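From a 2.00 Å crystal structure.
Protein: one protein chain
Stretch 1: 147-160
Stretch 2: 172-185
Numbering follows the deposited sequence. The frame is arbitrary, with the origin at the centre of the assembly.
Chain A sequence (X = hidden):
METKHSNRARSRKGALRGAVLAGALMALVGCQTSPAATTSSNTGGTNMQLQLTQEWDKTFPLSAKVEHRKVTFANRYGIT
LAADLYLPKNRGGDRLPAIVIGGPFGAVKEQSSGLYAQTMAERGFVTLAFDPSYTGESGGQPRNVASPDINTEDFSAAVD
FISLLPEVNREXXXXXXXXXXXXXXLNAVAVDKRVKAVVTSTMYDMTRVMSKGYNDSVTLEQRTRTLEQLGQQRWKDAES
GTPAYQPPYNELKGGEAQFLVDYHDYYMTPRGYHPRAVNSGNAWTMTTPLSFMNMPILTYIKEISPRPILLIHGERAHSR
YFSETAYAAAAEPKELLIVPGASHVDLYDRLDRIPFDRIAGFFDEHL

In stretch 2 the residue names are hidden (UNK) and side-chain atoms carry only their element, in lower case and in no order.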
ATOM      1  N   SER A 147      -4.996  -4.148  10.035  1.00 11.80           N
ATOM      2  CA  SER A 147      -4.177  -5.072  10.816  1.00 10.39           C
ATOM      3  C   SER A 147      -2.919  -5.408  10.022  1.00 10.45           C
ATOM      4  O   SER A 147      -2.987  -5.623   8.815  1.00 11.53           O
ATOM      5  CB  SER A 147      -4.982  -6.343  11.101  1.00 10.18           C
ATOM      6  OG  SER A 147      -4.154  -7.485  11.200  1.00  9.99           O
ATOM      7  N   PRO A 148      -1.751  -5.450  10.685  1.00  8.67           N
ATOM      8  CA  PRO A 148      -0.535  -5.772   9.930  1.00  9.57           C
ATOM      9  C   PRO A 148      -0.579  -7.194   9.390  1.00 10.70           C
ATOM     10  O   PRO A 148      -0.029  -7.485   8.324  1.00 12.14           O
ATOM     11  CB  PRO A 148       0.575  -5.566  10.957  1.00  7.46           C
ATOM     12  CG  PRO A 148      -0.096  -5.914  12.249  1.00  5.76           C
ATOM     13  CD  PRO A 148      -1.446  -5.244  12.112  1.00  7.64           C
ATOM     14  N   ASP A 149      -1.251  -8.073  10.126  1.00  9.69           N
ATOM     15  CA  ASP A 149      -1.375  -9.480   9.734  1.00  9.77           C
ATOM     16  C   ASP A 149      -2.300  -9.608   8.526  1.00  9.24           C
ATOM     17  O   ASP A 149      -1.901 -10.106   7.472  1.00  8.71           O
ATOM     18  CB  ASP A 149      -1.938 -10.295  10.904  1.00  8.89           C
ATOM     19  CG  ASP A 149      -1.923 -11.798  10.646  1.00 10.25           C
ATOM     20  OD1 ASP A 149      -2.091 -12.214   9.486  1.00 11.73           O
ATOM     21  OD2 ASP A 149      -1.768 -12.572  11.618  1.00 12.84           O
ATOM     22  N   ILE A 150      -3.538  -9.146   8.684  1.00  7.55           N
ATOM     23  CA  ILE A 150      -4.523  -9.224   7.615  1.00  7.61           C
ATOM     24  C   ILE A 150      -4.078  -8.477   6.361  1.00  8.99           C
ATOM     25  O   ILE A 150      -4.275  -8.953   5.245  1.00  9.86           O
ATOM     26  CB  ILE A 150      -5.890  -8.666   8.073  1.00  8.09           C
ATOM     27  CG1 ILE A 150      -6.436  -9.514   9.228  1.00  8.51           C
ATOM     28  CG2 ILE A 150      -6.879  -8.668   6.905  1.00  6.64           C
ATOM     29  CD1 ILE A 150      -7.785  -9.029   9.781  1.00 10.31           C
ATOM     30  N   ASN A 151      -3.469  -7.310   6.539  1.00  8.17           N
ATOM     31  CA  ASN A 151      -3.024  -6.537   5.390  1.00  8.55           C
ATOM     32  C   ASN A 151      -1.858  -7.219   4.682  1.00  8.82           C
ATOM     33  O   ASN A 151      -1.756  -7.177   3.452  1.00  9.79           O
ATOM     34  CB  ASN A 151      -2.671  -5.107   5.821  1.00 10.19           C
ATOM     35  CG  ASN A 151      -3.916  -4.277   6.131  1.00 10.31           C
ATOM     36  OD1 ASN A 151      -5.005  -4.568   5.629  1.00 14.61           O
ATOM     37  ND2 ASN A 151      -3.759  -3.238   6.941  1.00  8.77           N
ATOM     38  N   THR A 152      -0.978  -7.860   5.444  1.00  6.88           N
ATOM     39  CA  THR A 152       0.127  -8.572   4.813  1.00  7.93           C
ATOM     40  C   THR A 152      -0.508  -9.684   3.972  1.00  6.72           C
ATOM     41  O   THR A 152      -0.102  -9.930   2.839  1.00  7.49           O
ATOM     42  CB  THR A 152       1.086  -9.159   5.871  1.00  6.99           C
ATOM     43  OG1 THR A 152       1.789  -8.086   6.514  1.00  5.57           O
ATOM     44  CG2 THR A 152       2.085 -10.107   5.228  1.00  9.11           C
ATOM     45  N   GLU A 153      -1.530 -10.333   4.525  1.00  6.88           N
ATOM     46  CA  GLU A 153      -2.243 -11.398   3.814  1.00  7.54           C
ATOM     47  C   GLU A 153      -2.898 -10.875   2.521  1.00  8.43           C
ATOM     48  O   GLU A 153      -2.892 -11.563   1.492  1.00  8.91           O
ATOM     49  CB  GLU A 153      -3.302 -12.017   4.738  1.00  7.15           C
ATOM     50  CG  GLU A 153      -4.384 -12.851   4.047  1.00  7.39           C
ATOM     51  CD  GLU A 153      -3.831 -13.968   3.171  1.00 10.42           C
ATOM     52  OE1 GLU A 153      -2.766 -14.532   3.501  1.00  5.98           O
ATOM     53  OE2 GLU A 153      -4.478 -14.297   2.151  1.00 11.27           O
ATOM     54  N   ASP A 154      -3.440  -9.661   2.563  1.00  8.05           N
ATOM     55  CA  ASP A 154      -4.085  -9.075   1.380  1.00  8.20           C
ATOM     56  C   ASP A 154      -3.158  -9.097   0.169  1.00  7.19           C
ATOM     57  O   ASP A 154      -3.581  -9.375  -0.951  1.00  7.75           O
ATOM     58  CB  ASP A 154      -4.502  -7.622   1.635  1.00  9.59           C
ATOM     59  CG  ASP A 154      -5.690  -7.495   2.571  1.00  8.80           C
ATOM     60  OD1 ASP A 154      -6.523  -8.424   2.632  1.00  9.35           O
ATOM     61  OD2 ASP A 154      -5.805  -6.442   3.234  1.00  7.39           O
ATOM     62  N   PHE A 155      -1.886  -8.796   0.393  1.00  8.74           N
ATOM     63  CA  PHE A 155      -0.917  -8.782  -0.691  1.00  8.14           C
ATOM     64  C   PHE A 155      -0.779 -10.160  -1.336  1.00  7.61           C
ATOM     65  O   PHE A 155      -0.739 -10.279  -2.556  1.00  8.60           O
ATOM     66  CB  PHE A 155       0.441  -8.309  -0.168  1.00  9.59           C
ATOM     67  CG  PHE A 155       0.931  -7.046  -0.812  1.00 10.43           C
ATOM     68  CD1 PHE A 155       1.465  -6.019  -0.037  1.00  8.79           C
ATOM     69  CD2 PHE A 155       0.886  -6.893  -2.197  1.00 11.41           C
ATOM     70  CE1 PHE A 155       1.950  -4.853  -0.631  1.00 10.82           C
ATOM     71  CE2 PHE A 155       1.368  -5.729  -2.806  1.00 13.19           C
ATOM     72  CZ  PHE A 155       1.903  -4.706  -2.018  1.00 13.37           C
ATOM     73  N   SER A 156      -0.709 -11.202  -0.517  1.00  7.59           N
ATOM     74  CA  SER A 156      -0.576 -12.551  -1.043  1.00  8.93           C
ATOM     75  C   SER A 156      -1.890 -13.056  -1.636  1.00  9.12           C
ATOM     76  O   SER A 156      -1.895 -13.949  -2.484  1.00  8.66           O
ATOM     77  CB  SER A 156      -0.066 -13.493   0.046  1.00  8.61           C
ATOM     78  OG  SER A 156       1.312 -13.243   0.289  1.00 10.33           O
ATOM     79  N   ALA A 157      -3.005 -12.483  -1.192  1.00  8.55           N
ATOM     80  CA  ALA A 157      -4.305 -12.859  -1.731  1.00  9.27           C
ATOM     81  C   ALA A 157      -4.367 -12.303  -3.152  1.00  9.77           C
ATOM     82  O   ALA A 157      -4.959 -12.916  -4.046  1.00 10.04           O
ATOM     83  CB  ALA A 157      -5.425 -12.267  -0.886  1.00  9.76           C
ATOM     84  N   ALA A 158      -3.743 -11.142  -3.349  1.00  8.22           N
ATOM     85  CA  ALA A 158      -3.706 -10.501  -4.659  1.00 10.59           C
ATOM     86  C   ALA A 158      -2.798 -11.308  -5.585  1.00 11.87           C
ATOM     87  O   ALA A 158      -3.098 -11.480  -6.769  1.00 11.56           O
ATOM     88  CB  ALA A 158      -3.200  -9.063  -4.535  1.00  9.80           C
ATOM     89  N   VAL A 159      -1.692 -11.814  -5.043  1.00 12.09           N
ATOM     90  CA  VAL A 159      -0.775 -12.624  -5.832  1.00 10.76           C
ATOM     91  C   VAL A 159      -1.501 -13.913  -6.227  1.00 12.08           C
ATOM     92  O   VAL A 159      -1.306 -14.431  -7.330  1.00 10.63           O
ATOM     93  CB  VAL A 159       0.507 -12.958  -5.037  1.00 10.73           C
ATOM     94  CG1 VAL A 159       1.358 -13.964  -5.804  1.00 11.75           C
ATOM     95  CG2 VAL A 159       1.306 -11.678  -4.796  1.00 10.11           C
ATOM     96  N   ASP A 160      -2.340 -14.425  -5.325  1.00 11.56           N
ATOM     97  CA  ASP A 160      -3.115 -15.633  -5.607  1.00 12.85           C
ATOM     98  C   ASP A 160      -3.936 -15.445  -6.887  1.00 14.38           C
ATOM     99  O   ASP A 160      -3.981 -16.327  -7.749  1.00 15.04           O
ATOM    100  CB  ASP A 160      -4.102 -15.942  -4.470  1.00 12.93           C
ATOM    101  CG  ASP A 160      -3.448 -16.599  -3.267  1.00 15.54           C
ATOM    102  OD1 ASP A 160      -2.244 -16.925  -3.319  1.00 14.21           O
ATOM    103  OD2 ASP A 160      -4.161 -16.799  -2.257  1.00 14.30           O
ATOM    104  N   UNK A 172       6.623 -15.443 -12.708  1.00 10.44           N
ATOM    105  CA  UNK A 172       7.214 -14.126 -12.961  1.00 11.00           C
ATOM    106  C   UNK A 172       6.404 -13.022 -12.280  1.00 10.05           C
ATOM    107  O   UNK A 172       5.928 -12.097 -12.934  1.00 10.45           O
ATOM    108  c   UNK A 172       7.910 -14.720 -16.778  1.00 13.02           C
ATOM    109  c   UNK A 172       7.275 -13.874 -14.474  1.00 10.68           C
ATOM    110  c   UNK A 172       7.927 -15.006 -15.275  1.00 11.33           C
ATOM    111  c   UNK A 172       8.681 -12.918 -18.294  1.00 17.94           C
ATOM    112  n   UNK A 172       9.431 -11.842 -18.489  1.00 18.92           N
ATOM    113  n   UNK A 172       8.704 -13.538 -17.115  1.00 15.71           N
ATOM    114  n   UNK A 172       7.902 -13.361 -19.275  1.00 18.64           N
ATOM    115  N   UNK A 173       6.257 -13.124 -10.961  1.00 10.31           N
ATOM    116  CA  UNK A 173       5.476 -12.151 -10.193  1.00  9.76           C
ATOM    117  C   UNK A 173       6.321 -11.308  -9.247  1.00  9.88           C
ATOM    118  O   UNK A 173       7.187 -11.820  -8.534  1.00  8.95           O
ATOM    119  c   UNK A 173       2.785 -13.054 -11.291  1.00 14.88           C
ATOM    120  c   UNK A 173       3.522 -11.800  -8.620  1.00  8.46           C
ATOM    121  c   UNK A 173       3.520 -13.764 -10.201  1.00 11.44           C
ATOM    122  c   UNK A 173       4.387 -12.850  -9.331  1.00  9.82           C
ATOM    123  N   UNK A 174       6.051 -10.007  -9.248  1.00 10.01           N
ATOM    124  CA  UNK A 174       6.741  -9.086  -8.369  1.00  9.23           C
ATOM    125  C   UNK A 174       5.693  -8.233  -7.681  1.00  9.54           C
ATOM    126  O   UNK A 174       4.504  -8.313  -8.011  1.00  8.27           O
ATOM    127  N   UNK A 175       6.112  -7.431  -6.708  1.00 10.53           N
ATOM    128  CA  UNK A 175       5.178  -6.555  -6.020  1.00  9.43           C
ATOM    129  C   UNK A 175       5.780  -5.187  -5.753  1.00 10.17           C
ATOM    130  O   UNK A 175       6.998  -5.045  -5.635  1.00  9.55           O
ATOM    131  c   UNK A 175       4.716  -7.127  -4.659  1.00 11.07           C
ATOM    132  c   UNK A 175       3.900  -8.393  -4.863  1.00  8.36           C
ATOM    133  c   UNK A 175       5.915  -7.387  -3.769  1.00 12.79           C
ATOM    134  N   UNK A 176       4.918  -4.175  -5.683  1.00 10.00           N
ATOM    135  CA  UNK A 176       5.362  -2.822  -5.369  1.00 10.09           C
ATOM    136  C   UNK A 176       4.548  -2.340  -4.164  1.00 10.50           C
ATOM    137  O   UNK A 176       3.315  -2.369  -4.190  1.00 11.01           O
ATOM    138  c   UNK A 176       5.700  -1.406  -9.000  1.00  8.43           C
ATOM    139  c   UNK A 176       5.138  -1.833  -6.541  1.00 10.57           C
ATOM    140  c   UNK A 176       5.510  -0.413  -6.093  1.00  9.88           C
ATOM    141  c   UNK A 176       6.006  -2.215  -7.743  1.00  8.39           C
ATOM    142  N   UNK A 177       5.244  -1.917  -3.113  1.00 10.94           N
ATOM    143  CA  UNK A 177       4.574  -1.424  -1.921  1.00  9.98           C
ATOM    144  C   UNK A 177       4.812   0.068  -1.791  1.00 10.65           C
ATOM    145  O   UNK A 177       5.955   0.510  -1.673  1.00 10.30           O
ATOM    146  N   UNK A 178       3.733   0.843  -1.808  1.00 10.00           N
ATOM    147  CA  UNK A 178       3.813   2.294  -1.715  1.00  9.84           C
ATOM    148  C   UNK A 178       3.453   2.802  -0.319  1.00 10.07           C
ATOM    149  O   UNK A 178       2.511   2.317   0.307  1.00  8.57           O
ATOM    150  c   UNK A 178       2.834   2.979  -2.710  1.00 10.43           C
ATOM    151  c   UNK A 178       3.098   4.480  -2.739  1.00 10.24           C
ATOM    152  c   UNK A 178       1.876   2.783  -5.071  1.00  9.42           C
ATOM    153  c   UNK A 178       2.987   2.384  -4.111  1.00 10.15           C
ATOM    154  N   UNK A 179       4.206   3.783   0.160  1.00 10.06           N
ATOM    155  CA  UNK A 179       3.929   4.380   1.457  1.00 11.05           C
ATOM    156  C   UNK A 179       3.831   3.299   2.539  1.00 11.63           C
ATOM    157  O   UNK A 179       4.718   2.452   2.667  1.00 10.69           O
ATOM    158  c   UNK A 179       2.619   5.174   1.352  1.00 14.33           C
ATOM    159  s   UNK A 179       2.284   6.373   2.675  1.00 20.91           S
ATOM    160  N   UNK A 180       2.743   3.321   3.304  1.00  9.20           N
ATOM    161  CA  UNK A 180       2.555   2.343   4.361  1.00 10.06           C
ATOM    162  C   UNK A 180       2.581   0.897   3.895  1.00 10.70           C
ATOM    163  O   UNK A 180       2.936  -0.001   4.658  1.00 12.05           O
ATOM    164  N   UNK A 181       2.208   0.653   2.644  1.00  9.96           N
ATOM    165  CA  UNK A 181       2.219  -0.715   2.151  1.00  9.46           C
ATOM    166  C   UNK A 181       3.592  -1.168   1.685  1.00  9.86           C
ATOM    167  O   UNK A 181       3.778  -2.320   1.265  1.00  8.29           O
ATOM    168  c   UNK A 181      -0.953  -0.090   2.253  1.00 10.21           C
ATOM    169  n   UNK A 181      -2.095  -0.650   2.791  1.00  9.04           N
ATOM    170  c   UNK A 181      -0.186  -1.060   1.661  1.00  9.44           C
ATOM    171  c   UNK A 181      -0.634  -3.617   1.457  1.00  7.89           C
ATOM    172  c   UNK A 181      -3.003  -2.986   2.896  1.00  8.69           C
ATOM    173  c   UNK A 181       1.172  -0.892   1.059  1.00  8.87           C
ATOM    174  c   UNK A 181      -2.077  -1.999   2.549  1.00  9.02           C
ATOM    175  c   UNK A 181      -1.556  -4.600   1.802  1.00  7.12           C
ATOM    176  c   UNK A 181      -2.727  -4.277   2.515  1.00  9.00           C
ATOM    177  c   UNK A 181      -0.891  -2.291   1.833  1.00  8.66           C
ATOM    178  N   UNK A 182       4.559  -0.256   1.761  1.00  7.10           N
ATOM    179  CA  UNK A 182       5.919  -0.611   1.407  1.00  7.52           C
ATOM    180  C   UNK A 182       6.365  -1.580   2.493  1.00  6.98           C
ATOM    181  O   UNK A 182       7.036  -2.568   2.229  1.00  7.75           O
ATOM    182  N   UNK A 183       5.970  -1.295   3.731  1.00  8.49           N
ATOM    183  CA  UNK A 183       6.326  -2.167   4.836  1.00  9.01           C
ATOM    184  C   UNK A 183       5.608  -3.500   4.721  1.00  9.60           C
ATOM    185  O   UNK A 183       6.190  -4.553   4.977  1.00  9.11           O
ATOM    186  N   UNK A 184       4.335  -3.457   4.330  1.00 10.64           N
ATOM    187  CA  UNK A 184       3.547  -4.677   4.172  1.00  9.77           C
ATOM    188  C   UNK A 184       4.079  -5.530   3.013  1.00  8.83           C
ATOM    189  O   UNK A 184       4.041  -6.759   3.075  1.00  6.97           O
ATOM    190  s   UNK A 184       1.249  -3.596   6.579  1.00  1.11           S
ATOM    191  c   UNK A 184       0.316  -2.142   6.018  1.00 10.00           C
ATOM    192  c   UNK A 184       2.069  -4.338   3.932  1.00 10.42           C
ATOM    193  c   UNK A 184       1.114  -4.665   5.104  1.00  8.07           C
ATOM    194  N   UNK A 185       4.570  -4.881   1.960  1.00  8.92           N
ATOM    195  CA  UNK A 185       5.102  -5.607   0.810  1.00  9.65           C
ATOM    196  C   UNK A 185       6.336  -6.411   1.216  1.00  8.72           C
ATOM    197  O   UNK A 185       6.450  -7.589   0.889  1.00  9.05           O
ATOM    198  c   UNK A 185       5.455  -4.637  -0.327  1.00 11.37           C
TER

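Position 172 carries three carbons, a nitrogen, and then a carbon bearing two more nitrogens; this guanidinium chain, out of reach of the helix 148-160, is Arg 172. At 173, in the strand, four carbons fork at the first, one arm two carbons long, and the CA-to-CB bond points toward the helix. A branch carbon lies near Val 159; the residue is Ile 173, with CG2 4.2 Å from Val 159 CG1. Position 174 has no side-chain atoms and is Gly 174. Position 175 has one carbon carrying two more; the forked carbon, its CB, lies 4.1 Å from Phe 155 CE2, and a branch approaches Val 159. This is Val 175, with CG1 4.2 Å from Val 159 CG2.

Position 176 again shows four carbons with one long arm, its CA-to-CB bond now pointing away from the helix, yet its backbone O lies 3.5 Å from Phe 155 CZ at the ring edge. It is Ile 176. No side chain exists at 177, and its CA is 4.2 Å from Phe 155 CZ; this is Gly 177, where a CB would fall 2.3 Å from the O of position 181. The forked four-carbon chain at 178 makes no contact and is Ile 178. One carbon and one sulfur at 179, also out of reach, give Cys 179, and the bare backbone at 180 gives Gly 180.

At 181 a carbon leads into fused five- and six-membered rings of eight carbons and one nitrogen, which touch Asn 151, Asp 154 and Phe 155: Trp 181. Its CZ3 approaches Asn 151 O to 3.1 Å, and its CE3 is 3.5 Å from Phe 155 CD1. Positions 182 and 183 lack side chains and touch nothing on stretch 1; they are Gly 182 and Gly 183. Position 184 has an unbranched chain of two carbons, a sulfur and a carbon, set among Pro 148, Asn 151, Thr 152 and Phe 155. This is Met 184, with CG 3.8 Å from Thr 152 OG1. The single carbon at 185, a CB, lies 3.5 Å from Phe 155 CE1; the residue is Ala 185.

The contact is built by packing, with no hydrogen bond between the stretches. Phe 155 is its centre, reaching both the strand and the following helix, which cross helix 148-160 at 143° and 74°. The edge of Trp 181 meets the face of Phe 155 in an offset arrangement, with ring planes at 64°. Met 184 fills a hole toward the start of helix 148-160, while Val 159 extends the apolar surface along the strand to Ile 173.

Stretch 2, residues 172-185: RIGVIGICGWGGMA
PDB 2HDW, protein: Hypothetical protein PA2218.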